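Local coordinates for amino acid adenylation domain-containing protein (Bacillus stratosphericus LAMA 585, PDB 6ULY) that selects a keto acid and activates it as an acyl adenylate, probably for nonribosomal depsipeptide synthesis, at residues Q16-Q19 with D20-T23; H166-A169 with P170-V174; H320-K323 with G324-R328; T268-P271 with N272-A276. All coordinates share one frame; numbering follows the deposited sequence.

Contact 1 (Q16-Q19 with D20-T23)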
loop_
_atom_site.group_PDB
_atom_site.type_symbol
_atom_site.label_atom_id
_atom_site.label_comp_id
_atom_site.label_asym_id
_atom_site.label_seq_id
_atom_site.Cartn_x
_atom_site.Cartn_y
_atom_site.Cartn_z
ATOM N N GLN A 16 -21.316 7.312 -29.525
ATOM C CA GLN A 16 -20.818 6.062 -28.971
ATOM C C GLN A 16 -19.315 6.055 -28.747
ATOM O O GLN A 16 -18.830 5.255 -27.938
ATOM C CB GLN A 16 -21.188 4.895 -29.896
ATOM C CG GLN A 16 -22.680 4.759 -30.128
ATOM C CD GLN A 16 -23.425 4.396 -28.860
ATOM O OE1 GLN A 16 -23.161 3.358 -28.250
ATOM N NE2 GLN A 16 -24.353 5.255 -28.449
ATOM N N THR A 17 -18.575 6.907 -29.452
ATOM C CA THR A 17 -17.161 7.144 -29.219
ATOM C C THR A 17 -16.938 8.635 -28.990
ATOM O O THR A 17 -17.794 9.467 -29.302
ATOM C CB THR A 17 -16.305 6.665 -30.400
ATOM O OG1 THR A 17 -14.929 6.974 -30.153
ATOM C CG2 THR A 17 -16.733 7.339 -31.706
ATOM N N LEU A 18 -15.771 8.975 -28.438
ATOM C CA LEU A 18 -15.478 10.381 -28.190
ATOM C C LEU A 18 -15.261 11.156 -29.483
ATOM O O LEU A 18 -15.454 12.374 -29.497
ATOM C CB LEU A 18 -14.253 10.524 -27.284
ATOM C CG LEU A 18 -14.416 10.125 -25.809
ATOM C CD1 LEU A 18 -13.222 10.623 -25.008
ATOM C CD2 LEU A 18 -15.706 10.645 -25.192
ATOM N N GLN A 19 -14.863 10.482 -30.564
ATOM C CA GLN A 19 -14.784 11.148 -31.859
ATOM C C GLN A 19 -16.141 11.703 -32.270
ATOM O O GLN A 19 -16.236 12.834 -32.758
ATOM C CB GLN A 19 -14.261 10.177 -32.917
ATOM C CG GLN A 19 -12.789 9.839 -32.774
ATOM C CD GLN A 19 -12.331 8.805 -33.784
ATOM O OE1 GLN A 19 -12.962 8.614 -34.822
ATOM N NE2 GLN A 19 -11.231 8.125 -33.480
ATOM N N ASP A 20 -17.205 10.921 -32.074
ATOM C CA ASP A 20 -18.545 11.402 -32.393
ATOM C C ASP A 20 -18.955 12.554 -31.484
ATOM O O ASP A 20 -19.713 13.435 -31.905
ATOM C CB ASP A 20 -19.555 10.253 -32.286
ATOM C CG ASP A 20 -19.178 9.055 -33.147
ATOM O OD1 ASP A 20 -18.450 9.231 -34.149
ATOM O OD2 ASP A 20 -19.613 7.930 -32.815
ATOM N N VAL A 21 -18.469 12.568 -30.240
ATOM C CA VAL A 21 -18.757 13.686 -29.345
ATOM C C VAL A 21 -18.166 14.971 -29.912
ATOM O O VAL A 21 -18.836 16.009 -29.985
ATOM C CB VAL A 21 -18.220 13.393 -27.930
ATOM C CG1 VAL A 21 -18.316 14.635 -27.056
ATOM C CG2 VAL A 21 -18.979 12.229 -27.290
ATOM N N LEU A 22 -16.906 14.907 -30.346
ATOM C CA LEU A 22 -16.240 16.087 -30.883
ATOM C C LEU A 22 -16.882 16.534 -32.189
ATOM O O LEU A 22 -17.022 17.737 -32.439
ATOM C CB LEU A 22 -14.754 15.788 -31.084
ATOM C CG LEU A 22 -13.881 16.952 -31.554
ATOM C CD1 LEU A 22 -13.930 18.098 -30.555
ATOM C CD2 LEU A 22 -12.452 16.491 -31.772
ATOM N N THR A 23 -17.282 15.580 -33.032
ATOM C CA THR A 23 -17.926 15.925 -34.296
ATOM C C THR A 23 -19.215 16.700 -34.064
ATOM O O THR A 23 -19.416 17.782 -34.629
ATOM C CB THR A 23 -18.192 14.651 -35.099
ATOM O OG1 THR A 23 -16.947 14.136 -35.586
ATOM C CG2 THR A 23 -19.132 14.928 -36.268
#

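Contact 2 (H166-A169 with P170-V174)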
loop_
_atom_site.group_PDB
_atom_site.type_symbol
_atom_site.label_atom_id
_atom_site.label_comp_id
_atom_site.label_asym_id
_atom_site.label_seq_id
_atom_site.Cartn_x
_atom_site.Cartn_y
_atom_site.Cartn_z
ATOM N N HIS A 166 -8.593 7.781 -36.792
ATOM C CA HIS A 166 -8.632 6.338 -36.620
ATOM C C HIS A 166 -10.043 5.904 -36.232
ATOM O O HIS A 166 -10.628 6.476 -35.303
ATOM C CB HIS A 166 -7.636 5.906 -35.546
ATOM C CG HIS A 166 -7.609 4.431 -35.304
ATOM N ND1 HIS A 166 -8.444 3.807 -34.401
ATOM C CD2 HIS A 166 -6.842 3.453 -35.843
ATOM C CE1 HIS A 166 -8.194 2.510 -34.396
ATOM N NE2 HIS A 166 -7.225 2.269 -35.261
ATOM N N PRO A 167 -10.621 4.907 -36.903
ATOM C CA PRO A 167 -11.974 4.470 -36.534
ATOM C C PRO A 167 -11.928 3.721 -35.212
ATOM O O PRO A 167 -11.275 2.684 -35.096
ATOM C CB PRO A 167 -12.379 3.560 -37.698
ATOM C CG PRO A 167 -11.084 2.967 -38.151
ATOM C CD PRO A 167 -10.017 4.017 -37.914
ATOM N N ALA A 168 -12.603 4.266 -34.207
ATOM C CA ALA A 168 -12.573 3.715 -32.863
ATOM C C ALA A 168 -13.846 2.930 -32.580
ATOM O O ALA A 168 -14.920 3.237 -33.105
ATOM C CB ALA A 168 -12.411 4.823 -31.820
ATOM N N ALA A 169 -13.707 1.905 -31.743
ATOM C CA ALA A 169 -14.812 1.098 -31.246
ATOM C C ALA A 169 -15.142 1.488 -29.809
ATOM O O ALA A 169 -14.237 1.822 -29.033
ATOM C CB ALA A 169 -14.460 -0.390 -31.299
ATOM N N PRO A 170 -16.420 1.461 -29.421
ATOM C CA PRO A 170 -16.783 1.869 -28.052
ATOM C C PRO A 170 -15.951 1.223 -26.954
ATOM O O PRO A 170 -15.717 1.856 -25.915
ATOM C CB PRO A 170 -18.257 1.452 -27.956
ATOM C CG PRO A 170 -18.759 1.587 -29.352
ATOM C CD PRO A 170 -17.611 1.179 -30.245
ATOM N N ASP A 171 -15.500 -0.013 -27.139
ATOM C CA ASP A 171 -14.756 -0.704 -26.094
ATOM C C ASP A 171 -13.259 -0.439 -26.153
ATOM O O ASP A 171 -12.534 -0.881 -25.256
ATOM C CB ASP A 171 -15.014 -2.211 -26.175
ATOM C CG ASP A 171 -16.437 -2.572 -25.807
ATOM O OD1 ASP A 171 -16.889 -2.161 -24.716
ATOM O OD2 ASP A 171 -17.111 -3.246 -26.613
ATOM N N ASP A 172 -12.783 0.260 -27.180
ATOM C CA ASP A 172 -11.391 0.683 -27.206
ATOM C C ASP A 172 -11.076 1.501 -25.961
ATOM O O ASP A 172 -11.912 2.266 -25.471
ATOM C CB ASP A 172 -11.110 1.513 -28.462
ATOM C CG ASP A 172 -11.169 0.690 -29.734
ATOM O OD1 ASP A 172 -11.285 -0.551 -29.638
ATOM O OD2 ASP A 172 -11.097 1.285 -30.831
ATOM N N SER A 173 -9.866 1.327 -25.437
ATOM C CA SER A 173 -9.401 2.180 -24.351
ATOM C C SER A 173 -9.276 3.619 -24.836
ATOM O O SER A 173 -8.689 3.881 -25.889
ATOM C CB SER A 173 -8.055 1.682 -23.833
ATOM O OG SER A 173 -8.183 0.400 -23.246
ATOM N N VAL A 174 -9.826 4.555 -24.068
ATOM C CA VAL A 174 -9.843 5.959 -24.459
ATOM C C VAL A 174 -8.791 6.768 -23.707
ATOM O O VAL A 174 -8.204 7.690 -24.275
ATOM C CB VAL A 174 -11.255 6.557 -24.267
ATOM C CG1 VAL A 174 -11.632 6.609 -22.791
ATOM C CG2 VAL A 174 -11.344 7.941 -24.917
#

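Contact 3 (H320-K323 with G324-R328). With SO4 (sulfate ion), chain E.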
loop_
_atom_site.group_PDB
_atom_site.type_symbol
_atom_site.label_atom_id
_atom_site.label_comp_id
_atom_site.label_asym_id
_atom_site.label_seq_id
_atom_site.Cartn_x
_atom_site.Cartn_y
_atom_site.Cartn_z
ATOM N N HIS A 320 -24.865 38.080 -2.886
ATOM C CA HIS A 320 -24.324 38.237 -4.230
ATOM C C HIS A 320 -25.135 37.489 -5.284
ATOM O O HIS A 320 -24.668 37.338 -6.419
ATOM C CB HIS A 320 -22.862 37.779 -4.263
ATOM C CG HIS A 320 -21.974 38.533 -3.322
ATOM N ND1 HIS A 320 -21.448 39.771 -3.624
ATOM C CD2 HIS A 320 -21.524 38.226 -2.082
ATOM C CE1 HIS A 320 -20.710 40.193 -2.611
ATOM N NE2 HIS A 320 -20.741 39.274 -1.663
ATOM N N GLY A 321 -26.331 37.023 -4.940
ATOM C CA GLY A 321 -27.212 36.403 -5.908
ATOM C C GLY A 321 -27.068 34.906 -6.081
ATOM O O GLY A 321 -27.605 34.362 -7.053
ATOM N N LEU A 322 -26.371 34.216 -5.184
ATOM C CA LEU A 322 -26.268 32.763 -5.279
ATOM C C LEU A 322 -27.508 32.136 -4.657
ATOM O O LEU A 322 -27.751 32.290 -3.455
ATOM C CB LEU A 322 -25.008 32.255 -4.585
ATOM C CG LEU A 322 -24.706 30.775 -4.852
ATOM C CD1 LEU A 322 -24.118 30.593 -6.247
ATOM C CD2 LEU A 322 -23.779 30.201 -3.794
ATOM N N LYS A 323 -28.298 31.442 -5.474
ATOM C CA LYS A 323 -29.461 30.744 -4.949
ATOM C C LYS A 323 -29.014 29.675 -3.959
ATOM O O LYS A 323 -27.941 29.082 -4.092
ATOM C CB LYS A 323 -30.269 30.117 -6.085
ATOM C CG LYS A 323 -31.145 31.108 -6.835
ATOM C CD LYS A 323 -31.729 30.502 -8.112
ATOM C CE LYS A 323 -30.723 30.519 -9.259
ATOM N NZ LYS A 323 -30.403 31.907 -9.712
ATOM N N GLY A 324 -29.850 29.438 -2.951
ATOM C CA GLY A 324 -29.514 28.567 -1.849
ATOM C C GLY A 324 -29.618 27.085 -2.120
ATOM O O GLY A 324 -29.452 26.292 -1.189
ATOM N N ASP A 325 -29.882 26.682 -3.366
ATOM C CA ASP A 325 -30.060 25.275 -3.719
ATOM C C ASP A 325 -29.106 24.839 -4.826
ATOM O O ASP A 325 -29.328 23.801 -5.455
ATOM C CB ASP A 325 -31.508 25.011 -4.143
ATOM C CG ASP A 325 -31.872 25.702 -5.452
ATOM O OD1 ASP A 325 -31.176 26.664 -5.843
ATOM O OD2 ASP A 325 -32.860 25.284 -6.091
ATOM N N VAL A 326 -28.046 25.611 -5.078
ATOM C CA VAL A 326 -27.138 25.291 -6.173
ATOM C C VAL A 326 -26.105 24.233 -5.799
ATOM O O VAL A 326 -25.531 23.602 -6.694
ATOM C CB VAL A 326 -26.401 26.550 -6.661
ATOM C CG1 VAL A 326 -27.397 27.633 -7.052
ATOM C CG2 VAL A 326 -25.432 27.058 -5.587
ATOM N N ILE A 327 -25.837 24.028 -4.512
ATOM C CA ILE A 327 -24.773 23.121 -4.096
ATOM C C ILE A 327 -25.281 21.688 -4.184
ATOM O O ILE A 327 -26.257 21.322 -3.520
ATOM C CB ILE A 327 -24.281 23.448 -2.678
ATOM C CG1 ILE A 327 -23.380 24.684 -2.711
ATOM C CG2 ILE A 327 -23.547 22.244 -2.083
ATOM C CD1 ILE A 327 -22.873 25.116 -1.349
ATOM N N ARG A 328 -24.610 20.874 -4.993
ATOM C CA ARG A 328 -24.986 19.478 -5.202
ATOM C C ARG A 328 -23.861 18.567 -4.733
ATOM O O ARG A 328 -22.872 18.367 -5.462
ATOM C CB ARG A 328 -25.311 19.231 -6.674
ATOM C CG ARG A 328 -26.435 20.110 -7.175
ATOM C CD ARG A 328 -26.879 19.736 -8.575
ATOM N NE ARG A 328 -27.725 20.778 -9.154
ATOM C CZ ARG A 328 -28.125 20.806 -10.421
ATOM N NH1 ARG A 328 -27.764 19.846 -11.260
ATOM N NH2 ARG A 328 -28.886 21.803 -10.850
HETATM S S SO4 E . -33.299 31.955 -2.714
HETATM O O1 SO4 E . -34.537 31.241 -2.819
HETATM O O2 SO4 E . -32.355 31.164 -1.984
HETATM O O3 SO4 E . -32.786 32.221 -4.026
HETATM O O4 SO4 E . -33.517 33.192 -2.025
#

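Contact 4 (T268-P271 with N272-A276)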
loop_
_atom_site.group_PDB
_atom_site.type_symbol
_atom_site.label_atom_id
_atom_site.label_comp_id
_atom_site.label_asym_id
_atom_site.label_seq_id
_atom_site.Cartn_x
_atom_site.Cartn_y
_atom_site.Cartn_z
ATOM N N THR A 268 -20.457 24.664 -11.980
ATOM C CA THR A 268 -19.053 24.585 -11.600
ATOM C C THR A 268 -18.942 23.502 -10.534
ATOM O O THR A 268 -19.948 22.943 -10.089
ATOM C CB THR A 268 -18.533 25.939 -11.099
ATOM O OG1 THR A 268 -17.107 25.900 -10.977
ATOM C CG2 THR A 268 -19.145 26.294 -9.750
ATOM N N TRP A 269 -17.710 23.201 -10.127
ATOM C CA TRP A 269 -17.514 22.217 -9.071
ATOM C C TRP A 269 -16.170 22.428 -8.397
ATOM O O TRP A 269 -15.290 23.123 -8.913
ATOM C CB TRP A 269 -17.597 20.785 -9.611
ATOM C CG TRP A 269 -16.324 20.290 -10.219
ATOM C CD1 TRP A 269 -15.809 20.622 -11.438
ATOM C CD2 TRP A 269 -15.414 19.348 -9.642
ATOM N NE1 TRP A 269 -14.630 19.952 -11.653
ATOM C CE2 TRP A 269 -14.367 19.159 -10.565
ATOM C CE3 TRP A 269 -15.381 18.646 -8.433
ATOM C CZ2 TRP A 269 -13.298 18.305 -10.314
ATOM C CZ3 TRP A 269 -14.322 17.798 -8.188
ATOM C CH2 TRP A 269 -13.294 17.635 -9.123
ATOM N N ALA A 270 -16.024 21.796 -7.237
ATOM C CA ALA A 270 -14.774 21.769 -6.492
ATOM C C ALA A 270 -14.935 20.793 -5.328
ATOM O O ALA A 270 -16.063 20.505 -4.914
ATOM C CB ALA A 270 -14.400 23.165 -5.970
ATOM N N PRO A 271 -13.831 20.268 -4.797
ATOM C CA PRO A 271 -13.906 19.540 -3.526
ATOM C C PRO A 271 -14.274 20.485 -2.393
ATOM O O PRO A 271 -14.244 21.709 -2.521
ATOM C CB PRO A 271 -12.498 18.959 -3.347
ATOM C CG PRO A 271 -11.889 18.982 -4.723
ATOM C CD PRO A 271 -12.493 20.173 -5.407
ATOM N N ASN A 272 -14.618 19.887 -1.253
ATOM C CA ASN A 272 -15.142 20.676 -0.142
ATOM C C ASN A 272 -14.153 21.739 0.328
ATOM O O ASN A 272 -14.569 22.775 0.858
ATOM C CB ASN A 272 -15.516 19.753 1.016
ATOM C CG ASN A 272 -16.304 20.466 2.095
ATOM O OD1 ASN A 272 -17.493 20.745 1.926
ATOM N ND2 ASN A 272 -15.646 20.764 3.210
ATOM N N PHE A 273 -12.848 21.508 0.144
ATOM C CA PHE A 273 -11.857 22.456 0.651
ATOM C C PHE A 273 -11.994 23.813 -0.026
ATOM O O PHE A 273 -11.789 24.856 0.608
ATOM C CB PHE A 273 -10.438 21.904 0.459
ATOM C CG PHE A 273 -9.926 21.997 -0.958
ATOM C CD1 PHE A 273 -9.974 20.899 -1.794
ATOM C CD2 PHE A 273 -9.380 23.176 -1.445
ATOM C CE1 PHE A 273 -9.505 20.978 -3.094
ATOM C CE2 PHE A 273 -8.914 23.259 -2.742
ATOM C CZ PHE A 273 -8.979 22.157 -3.567
ATOM N N ALA A 274 -12.328 23.824 -1.319
ATOM C CA ALA A 274 -12.464 25.089 -2.028
ATOM C C ALA A 274 -13.597 25.919 -1.444
ATOM O O ALA A 274 -13.475 27.141 -1.305
ATOM C CB ALA A 274 -12.691 24.837 -3.518
ATOM N N PHE A 275 -14.709 25.270 -1.089
ATOM C CA PHE A 275 -15.798 25.988 -0.439
ATOM C C PHE A 275 -15.342 26.560 0.895
ATOM O O PHE A 275 -15.682 27.698 1.244
ATOM C CB PHE A 275 -16.999 25.066 -0.243
ATOM C CG PHE A 275 -17.613 24.586 -1.531
ATOM C CD1 PHE A 275 -17.047 23.533 -2.235
ATOM C CD2 PHE A 275 -18.760 25.180 -2.034
ATOM C CE1 PHE A 275 -17.607 23.091 -3.417
ATOM C CE2 PHE A 275 -19.326 24.738 -3.217
ATOM C CZ PHE A 275 -18.749 23.691 -3.908
ATOM N N ALA A 276 -14.561 25.788 1.651
ATOM C CA ALA A 276 -14.046 26.288 2.920
ATOM C C ALA A 276 -13.056 27.424 2.703
ATOM O O ALA A 276 -13.014 28.375 3.491
ATOM C CB ALA A 276 -13.396 25.151 3.703
#

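Contact 1 (Q16-Q19 with D20-T23)
Asp20, three residues on from the N-cap residue Thr17, packs its carboxylate on the threonine methyl in the first turn of helix 18-26. A chi1 of 177° swings Thr17 OG1 away from the backbone N and leaves the methyl CG2 toward Asp20. The two side chains cross at about a right angle. Asp20 OD2 lies 3.1 Å from Thr17 CG2, a short approach whose exact value is doubtful. The carboxylate stays beside the N-terminal end of the helix, where its negative charge would probably be favoured by the helix dipole.

Gln19 takes part mainly through its carbonyl oxygen, which is gripped twice by Thr23. The amide Thr23 N bonds to Gln19 O at 3.0 Å, while the hydroxyl Thr23 OG1 gives a second bond to Gln19 O at 3.2 Å from above the carbonyl plane. That position follows from Thr23 chi1 of -72°, which sets OG1 beside its own amide. The extended Gln19 side chain leads away and donates through NE2 to His166 O and Val89 O.

Leu22 N donates a hydrogen bond to Leu18 O (3.0 Å), and Leu18 CD2 runs alongside Val21 CG2 at 4.2 Å, both side chains pointing the same way. The amide of Leu18 is taken up by His193 ND1 at the start of helix 193-207. The turn is wedged between that helix, which Leu18 and Val21 touch through Leu197, helix 78-91 against Leu18 and Leu22, and helix 224-237 against Leu18 and Val21.

Contact 2 (H166-A169 with P170-V174)
Ala169 and Asp172 close a type I beta turn with two bonds that run in opposite directions. Asp172 N donates to Ala169 O at 2.8 Å, the usual bond of such a turn, reaching the oxygen from well above the carbonyl plane. In return Ala169 N gives its hydrogen to Asp172 OD2, also at 2.8 Å and almost perfectly straight (178°). This second donor does not lie in the carboxylate plane; it comes in 70° out of it, over the flat of the group. Asp172 can reach back because CG stands beside its own amide (chi1 -69°), turning the carboxylate over the first residue of the turn.

Carbon contacts frame the carboxylate. Ala169 CB lies 3.6 Å from Asp172 OD1, and Ala168 CA is 3.5 Å from Asp172 OD2. Pro170 occupies the second turn position, where its ring suits the backbone angles of a type I turn.

Further out, the turn is tied to the start of helix 193-207: Asp171 OD1 forms a salt bridge with Arg194 NE, and the backbones of Pro170 and Asp172 bond to Arg194 and His193. Lys419 NZ bonds to both Asp171 O and Ser173 OG. The turn delivers the chain into strand 173-178, which leads to the phosphate-binding loop of adenylation enzymes.

Chemically, a carboxylate is spent here on the backbone: Asp172 OD2 accepts a peptide N-H, which helps to hold that oxygen over the first residue of the turn. Such a bond would probably favour the ionised acid, and His166 ND1, 5.1 Å from Asp172 OD2, could add to this if protonated.

Contact 3 (H320-K323 with G324-R328)
The loop joining helix 307-317 to strand 327-333 completes a beta-alpha-beta crossover, and within it Leu322 and Lys323 fold against Val326. Both branches of Val326 flank Lys323 O, CG1 the closer at 3.3 Å and CG2 at 3.6 Å. CG1 also lies 3.9 Å from Lys323 CB. CG2 reaches on to Leu322, its closest partner there being Leu322 CD1 at 3.8 Å, and these two side chains cross obliquely. Asp325 OD1 approaches Lys323 CB to 3.6 Å. The carboxylate therefore meets the root of the lysine and not its charge, for the lysine chain, bent at its last two torsions (chi3 -81°), carries NZ off to Ser293 O.

A sulfate, probably from the crystallisation liquor, sits beside Gly324 and the exposed Lys323. Gly324 N donates to SO4 O2 at 3.2 Å, and Lys323 CG lies 3.4 Å from SO4 O3. The side-chain contact across the turn is mostly apolar.

Inward, Leu322 rests on Leu317 of helix 307-317, while Leu322 and Val326 both touch Met298 of strand 297-301, the parallel neighbour to which Val326 and Arg328 also bond through the backbone.

Contact 4 (T268-P271 with N272-A276)
Pro271 and Phe273 lie side by side and point the same way where strand 267-270 gives way to helix 272-279. Pro271 CG comes to 3.5 Å from Phe273 CE1, meeting the ring obliquely. Phe273 reaches back to the proline because CG stands between its backbone N and carbonyl carbon (chi1 76°).

Phe275 is turned quite differently. It offers its edge to the backbone: Pro271 O lies 3.4 Å from Phe275 CD1, and Ala270 O is at the same distance, 3.4 Å, from Phe275 CE1, both oxygens near the ring plane. The polarised C-H edge thus faces two carbonyls. Between the aromatics, Ala270 CB and Ala274 CB meet at 3.4 Å, closer than usual for two carbons. Ala274 N adds a bent bond (138°) to Pro271 O, closing the first turn after the strand.

The short strand and helix segments stand nearly perpendicular, at 97°, so the chain leaves the sheet abruptly; the side chain of Pro271 is about 7 Å from the bound keto acyl adenylate. Phe275 is held by edge-to-face rings of Phe313 and Trp256, helix 560-570 packs on Phe273 and Ala276, and helix 307-317 touches Asn272, Phe275 and Ala276.

Overall arrangement
Along the chain the order is contact 1, contact 2, contact 4, contact 3, and in space they form two pairs. Contacts 1 and 2 have centres 10 Å apart and touch where Leu18 packs on Val174, joining helix 18-26 to the seven-stranded sheet containing strand 173-178. Contacts 3 and 4, centred 13 Å apart, share the nine-stranded sheet, in which strand 297-301 separates strands 267-270 and 327-333; Ile327 CD1 meets Phe275 CE2 at 4.0 Å. The pairs are well separated, contacts 2 and 4 having centres 33 Å apart. Contact 4, nearest the chain's centre, probably helps shape the surroundings of the bound adenylate, whereas contacts 1 and 2 are structural packing in another part of the AMP-binding fold.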